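Torso (Bombyx mori, PDB 5AOQ) is a receptor tyrosine kinase that binds prothoracicotropic hormone through its extracellular part, activating MAPK signalling and taking part in the initiation of metamorphosis. Local coordinates at residues N70-E75 and L110-N115; Q196-K201 and L220-E225. One frame throughout, in Å; residues are numbered along the deposited sequence.

Interaction 1: residues N70-E75 and L110-N115; sequences NSIRFE and LITTAN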
loop_
_atom_site.group_PDB
_atom_site.type_symbol
_atom_site.label_atom_id
_atom_site.label_comp_id
_atom_site.label_asym_id
_atom_site.label_seq_id
_atom_site.Cartn_x
_atom_site.Cartn_y
_atom_site.Cartn_z
ATOM N N ASN A 70 -16.765 -12.200 -4.331
ATOM C CA ASN A 70 -15.339 -11.916 -4.427
ATOM C C ASN A 70 -14.500 -12.720 -3.420
ATOM O O ASN A 70 -13.300 -12.480 -3.290
ATOM C CB ASN A 70 -15.100 -10.415 -4.224
ATOM C CG ASN A 70 -14.032 -9.857 -5.148
ATOM O OD1 ASN A 70 -13.070 -10.544 -5.494
ATOM N ND2 ASN A 70 -14.198 -8.600 -5.552
ATOM N N SER A 71 -15.120 -13.668 -2.713
ATOM C CA SER A 71 -14.395 -14.482 -1.728
ATOM C C SER A 71 -15.154 -15.729 -1.244
ATOM O O SER A 71 -16.343 -15.887 -1.506
ATOM C CB SER A 71 -14.031 -13.625 -0.512
ATOM O OG SER A 71 -15.192 -13.236 0.200
ATOM N N ILE A 72 -14.445 -16.602 -0.526
ATOM C CA ILE A 72 -15.029 -17.797 0.098
ATOM C C ILE A 72 -14.467 -17.989 1.499
ATOM O O ILE A 72 -13.261 -17.915 1.695
ATOM C CB ILE A 72 -14.758 -19.097 -0.704
ATOM C CG1 ILE A 72 -15.431 -19.058 -2.072
ATOM C CG2 ILE A 72 -15.264 -20.325 0.059
ATOM C CD1 ILE A 72 -14.553 -18.524 -3.156
ATOM N N ARG A 73 -15.342 -18.227 2.470
ATOM C CA ARG A 73 -14.921 -18.505 3.842
ATOM C C ARG A 73 -15.358 -19.897 4.286
ATOM O O ARG A 73 -16.544 -20.225 4.251
ATOM C CB ARG A 73 -15.474 -17.445 4.785
ATOM C CG ARG A 73 -14.931 -16.071 4.473
ATOM C CD ARG A 73 -15.598 -15.003 5.294
ATOM N NE ARG A 73 -15.285 -13.682 4.768
ATOM C CZ ARG A 73 -15.766 -12.546 5.257
ATOM N NH1 ARG A 73 -16.597 -12.559 6.290
ATOM N NH2 ARG A 73 -15.417 -11.395 4.703
ATOM N N PHE A 74 -14.388 -20.705 4.704
ATOM C CA PHE A 74 -14.630 -22.106 5.034
ATOM C C PHE A 74 -14.114 -22.487 6.420
ATOM O O PHE A 74 -13.327 -21.756 7.035
ATOM C CB PHE A 74 -13.977 -23.007 3.985
ATOM C CG PHE A 74 -12.511 -22.759 3.810
ATOM C CD1 PHE A 74 -11.585 -23.422 4.595
ATOM C CD2 PHE A 74 -12.058 -21.851 2.869
ATOM C CE1 PHE A 74 -10.234 -23.189 4.440
ATOM C CE2 PHE A 74 -10.707 -21.614 2.710
ATOM C CZ PHE A 74 -9.794 -22.282 3.497
ATOM N N GLU A 75 -14.558 -23.655 6.882
ATOM C CA GLU A 75 -14.166 -24.206 8.175
ATOM C C GLU A 75 -13.480 -25.555 8.002
ATOM O O GLU A 75 -13.801 -26.317 7.087
ATOM C CB GLU A 75 -15.387 -24.362 9.085
ATOM C CG GLU A 75 -15.058 -24.855 10.490
ATOM C CD GLU A 75 -16.294 -25.189 11.296
ATOM O OE1 GLU A 75 -17.415 -24.985 10.784
ATOM O OE2 GLU A 75 -16.145 -25.666 12.441
ATOM N N LEU A 110 -10.570 -17.735 1.160
ATOM C CA LEU A 110 -9.961 -17.780 -0.165
ATOM C C LEU A 110 -10.593 -16.732 -1.076
ATOM O O LEU A 110 -11.815 -16.657 -1.189
ATOM C CB LEU A 110 -10.129 -19.168 -0.779
ATOM C CG LEU A 110 -9.179 -20.250 -0.271
ATOM C CD1 LEU A 110 -9.757 -21.632 -0.526
ATOM C CD2 LEU A 110 -7.822 -20.104 -0.940
ATOM N N ILE A 111 -9.759 -15.935 -1.737
ATOM C CA ILE A 111 -10.236 -14.832 -2.567
ATOM C C ILE A 111 -10.502 -15.328 -3.986
ATOM O O ILE A 111 -9.785 -16.194 -4.491
ATOM C CB ILE A 111 -9.228 -13.664 -2.599
ATOM C CG1 ILE A 111 -8.998 -13.118 -1.187
ATOM C CG2 ILE A 111 -9.730 -12.537 -3.494
ATOM C CD1 ILE A 111 -7.893 -13.814 -0.423
ATOM N N THR A 112 -11.533 -14.777 -4.620
ATOM C CA THR A 112 -11.895 -15.154 -5.983
ATOM C C THR A 112 -11.697 -14.018 -6.978
ATOM O O THR A 112 -11.900 -12.846 -6.656
ATOM C CB THR A 112 -13.369 -15.613 -6.050
ATOM O OG1 THR A 112 -13.554 -16.756 -5.211
ATOM C CG2 THR A 112 -13.778 -15.969 -7.474
ATOM N N THR A 113 -11.299 -14.389 -8.193
ATOM C CA THR A 113 -11.119 -13.447 -9.290
ATOM C C THR A 113 -12.102 -13.779 -10.410
ATOM O O THR A 113 -12.033 -14.856 -11.002
ATOM C CB THR A 113 -9.680 -13.477 -9.837
ATOM O OG1 THR A 113 -8.755 -13.223 -8.773
ATOM C CG2 THR A 113 -9.496 -12.430 -10.928
ATOM N N ALA A 114 -13.016 -12.851 -10.682
ATOM C CA ALA A 114 -14.041 -13.019 -11.714
ATOM C C ALA A 114 -14.991 -14.184 -11.423
ATOM O O ALA A 114 -14.766 -14.984 -10.514
ATOM C CB ALA A 114 -13.391 -13.202 -13.084
ATOM N N ASN A 115 -16.063 -14.258 -12.206
ATOM C CA ASN A 115 -17.060 -15.316 -12.074
ATOM C C ASN A 115 -16.605 -16.632 -12.697
ATOM O O ASN A 115 -16.854 -16.887 -13.876
ATOM C CB ASN A 115 -18.382 -14.877 -12.706
ATOM C CG ASN A 115 -19.448 -15.954 -12.636
ATOM O OD1 ASN A 115 -19.522 -16.708 -11.665
ATOM N ND2 ASN A 115 -20.279 -16.033 -13.668
#
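Residues 70-75 and 110-115 run antiparallel, with Ser71 and Ile111 a non-hydrogen-bonded pair and Ile72 and Leu110 the hydrogen-bonded pair beside it. Ile72 and Leu110 exchange two backbone hydrogen bonds. Ile72 N gives to Leu110 O over 2.7 Å, nearly along the C=O axis but bent at the hydrogen (144°). Leu110 N gives to Ile72 O, also over 2.7 Å; this bond is straighter (167°) and lies in the carbonyl plane. Past the end of the strand, Thr112 N reaches Asn70 O over 3.2 Å. Its N-H points almost straight at the oxygen, yet the donor sits well above the carbonyl plane. At Ser71, the CA-H leans on Leu110 O in a CA-H...O contact of 3.4 Å between Ser71 CA and that oxygen.

Strands 71-75 and 107-111 belong to a three-stranded antiparallel sheet of the first fibronectin type III domain, with 71-75 in the middle and 63-68 on its other side. The side chains of Ile72 and Leu110 share one face of this sheet. Phe74, two residues on from Ile72 along the strand, brings its ring to Leu110 of the neighbouring strand. With chi1 at 56°, the ring swings toward that strand. Phe74 CE2 then meets Leu110 CD1 at 3.4 Å, the methyl approaching the ring obliquely. Phe85 meets the same ring, and Thr99 and Ile101 of strand 98-101 also touch it, so it packs between the two sheets of the domain.

Ser71 and Ile111 turn to the opposite face. Ile111 CG2, anti to its backbone N, rests 3.6 Å from Asn70 O. The hydroxyl of Ser71 is hydrogen-bonded to that of Ser68. Arg73 makes a salt bridge to Asp190 of the second domain, a residue implicated in hormone binding.

Interaction 2: residues Q196-K201 and L220-E225; sequences QNTNMK and LNDECE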
loop_
_atom_site.group_PDB
_atom_site.type_symbol
_atom_site.label_atom_id
_atom_site.label_comp_id
_atom_site.label_asym_id
_atom_site.label_seq_id
_atom_site.Cartn_x
_atom_site.Cartn_y
_atom_site.Cartn_z
ATOM N N GLN A 196 -17.106 10.819 14.498
ATOM C CA GLN A 196 -16.643 12.172 14.201
ATOM C C GLN A 196 -15.320 12.494 14.894
ATOM O O GLN A 196 -14.551 13.325 14.408
ATOM C CB GLN A 196 -17.706 13.198 14.615
ATOM C CG GLN A 196 -17.391 14.635 14.227
ATOM C CD GLN A 196 -18.460 15.607 14.694
ATOM O OE1 GLN A 196 -19.549 15.201 15.101
ATOM N NE2 GLN A 196 -18.149 16.897 14.644
ATOM N N ASN A 197 -15.060 11.839 16.024
ATOM C CA ASN A 197 -13.850 12.100 16.801
ATOM C C ASN A 197 -13.161 10.820 17.278
ATOM O O ASN A 197 -12.570 10.786 18.358
ATOM C CB ASN A 197 -14.182 12.993 17.999
ATOM C CG ASN A 197 -14.652 14.371 17.580
ATOM O OD1 ASN A 197 -13.843 15.254 17.293
ATOM N ND2 ASN A 197 -15.967 14.564 17.538
ATOM N N THR A 198 -13.242 9.771 16.467
ATOM C CA THR A 198 -12.511 8.535 16.726
ATOM C C THR A 198 -12.098 7.909 15.402
ATOM O O THR A 198 -12.879 7.880 14.450
ATOM C CB THR A 198 -13.346 7.525 17.540
ATOM O OG1 THR A 198 -13.780 8.133 18.762
ATOM C CG2 THR A 198 -12.527 6.281 17.863
ATOM N N ASN A 199 -10.869 7.408 15.346
ATOM C CA ASN A 199 -10.352 6.805 14.128
ATOM C C ASN A 199 -11.100 5.532 13.757
ATOM O O ASN A 199 -11.608 4.813 14.619
ATOM C CB ASN A 199 -8.858 6.508 14.271
ATOM C CG ASN A 199 -8.001 7.754 14.147
ATOM O OD1 ASN A 199 -8.310 8.661 13.373
ATOM N ND2 ASN A 199 -6.916 7.805 14.910
ATOM N N MET A 200 -11.162 5.278 12.456
ATOM C CA MET A 200 -11.936 4.179 11.897
ATOM C C MET A 200 -11.552 2.826 12.484
ATOM O O MET A 200 -10.399 2.604 12.857
ATOM C CB MET A 200 -11.750 4.164 10.381
ATOM C CG MET A 200 -12.580 3.137 9.638
ATOM S SD MET A 200 -12.277 3.175 7.861
ATOM C CE MET A 200 -10.494 2.995 7.780
ATOM N N LYS A 201 -12.530 1.926 12.563
ATOM C CA LYS A 201 -12.282 0.542 12.955
ATOM C C LYS A 201 -13.059 -0.414 12.059
ATOM O O LYS A 201 -14.239 -0.201 11.790
ATOM C CB LYS A 201 -12.661 0.314 14.420
ATOM C CG LYS A 201 -12.484 -1.128 14.879
ATOM C CD LYS A 201 -12.758 -1.292 16.364
ATOM C CE LYS A 201 -12.643 -2.751 16.782
ATOM N NZ LYS A 201 -12.869 -2.945 18.241
ATOM N N LEU A 220 -18.090 10.905 24.504
ATOM C CA LEU A 220 -19.456 11.349 24.759
ATOM C C LEU A 220 -19.975 12.294 23.680
ATOM O O LEU A 220 -19.229 13.114 23.143
ATOM C CB LEU A 220 -19.541 12.036 26.123
ATOM C CG LEU A 220 -19.220 11.167 27.341
ATOM C CD1 LEU A 220 -19.141 12.019 28.598
ATOM C CD2 LEU A 220 -20.255 10.065 27.507
ATOM N N ASN A 221 -21.263 12.167 23.376
ATOM C CA ASN A 221 -21.949 13.070 22.458
ATOM C C ASN A 221 -21.310 13.119 21.072
ATOM O O ASN A 221 -21.217 14.182 20.457
ATOM C CB ASN A 221 -21.995 14.474 23.061
ATOM C CG ASN A 221 -22.672 14.499 24.414
ATOM O OD1 ASN A 221 -23.774 13.977 24.576
ATOM N ND2 ASN A 221 -22.007 15.090 25.401
ATOM N N ASP A 222 -20.875 11.959 20.590
ATOM C CA ASP A 222 -20.244 11.843 19.279
ATOM C C ASP A 222 -21.203 11.225 18.269
ATOM O O ASP A 222 -21.865 10.230 18.559
ATOM C CB ASP A 222 -18.968 11.004 19.374
ATOM C CG ASP A 222 -18.059 11.185 18.173
ATOM O OD1 ASP A 222 -18.571 11.507 17.082
ATOM O OD2 ASP A 222 -16.832 11.005 18.322
ATOM N N GLU A 223 -21.270 11.824 17.084
ATOM C CA GLU A 223 -22.137 11.335 16.017
ATOM C C GLU A 223 -21.405 10.284 15.181
ATOM O O GLU A 223 -20.579 10.619 14.331
ATOM C CB GLU A 223 -22.601 12.496 15.135
ATOM C CG GLU A 223 -23.716 12.135 14.165
ATOM C CD GLU A 223 -25.002 11.748 14.872
ATOM O OE1 GLU A 223 -25.215 12.202 16.016
ATOM O OE2 GLU A 223 -25.800 10.988 14.283
ATOM N N CYS A 224 -21.718 9.015 15.428
ATOM C CA CYS A 224 -21.037 7.898 14.774
ATOM C C CYS A 224 -21.861 7.253 13.663
ATOM O O CYS A 224 -23.054 7.525 13.507
ATOM C CB CYS A 224 -20.682 6.820 15.800
ATOM S SG CYS A 224 -19.582 7.341 17.131
ATOM N N GLU A 225 -21.204 6.380 12.905
ATOM C CA GLU A 225 -21.862 5.591 11.872
ATOM C C GLU A 225 -21.160 4.244 11.706
ATOM O O GLU A 225 -19.926 4.160 11.762
ATOM C CB GLU A 225 -21.881 6.348 10.543
ATOM C CG GLU A 225 -22.671 5.649 9.447
ATOM C CD GLU A 225 -22.716 6.448 8.159
ATOM O OE1 GLU A 225 -21.993 7.461 8.059
ATOM O OE2 GLU A 225 -23.476 6.062 7.245
#
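The turn leading into strand 223-230 meets the bend between strands 189-195 and 198-205, at one end of a four-stranded antiparallel sheet in the second fibronectin type III domain. Asn221, its OD1 hydrogen-bonded to Ser243 OG, leads to Asp222.

Asp222 carries the contact. Its CG is anti to the backbone N (chi1 -163°), which brings the carboxylate to the bend. The two oxygens take successive backbone N-H groups. Asp222 OD1 accepts from Gln196 N over 3.0 Å, and Asp222 OD2 accepts from Asn197 N, also over 3.0 Å. Both are weak hydrogen bonds, bent to about 130° at the hydrogen. The Asn197 amide crosses the carboxylate obliquely, the planes 59° apart. The negative charge probably favours the two N-H groups pointing its way. Asp222 is buried, and its own backbone N is hydrogen-bonded to Thr241 OG1. The bend faces the bound hormone, with Gln196 on Tyr19 of one hormone chain and Asn197 on Tyr102 of another, in line with this domain's role in hormone binding.

Glu223 O is a second acceptor for the same N-H, in a weak hydrogen bond of 3.5 Å from Gln196 N. The Glu223 side chain leads away, bent at chi2. Gln196 extends fully beyond CG and crosses it obliquely, Gln196 OE1 coming to 4.1 Å from Glu223 CB. Cys224 SG next forms a disulfide with the SG of Cys195, the residue just before Gln196.

Overall arrangement
From the N terminus, the chain first enters the first fibronectin type III domain. Interaction 1 closes a loop there: 34 residues separate its segments, and they include strands 83-88 and 98-101 of the domain's other sheet. The chain then passes to the second fibronectin type III domain, where interaction 2 closes a shorter loop of 18 residues holding strand 212-218. The two loops are in series, so they neither nest nor cross. The centres of interaction 1 and interaction 2 lie about 32 Å apart. Interaction 1 joins neighbouring strands of one sheet. Interaction 2 joins the bend before strand 198-205 to the residues leading into strand 223-230. The Cys66-Cys188 disulfide links the two domains.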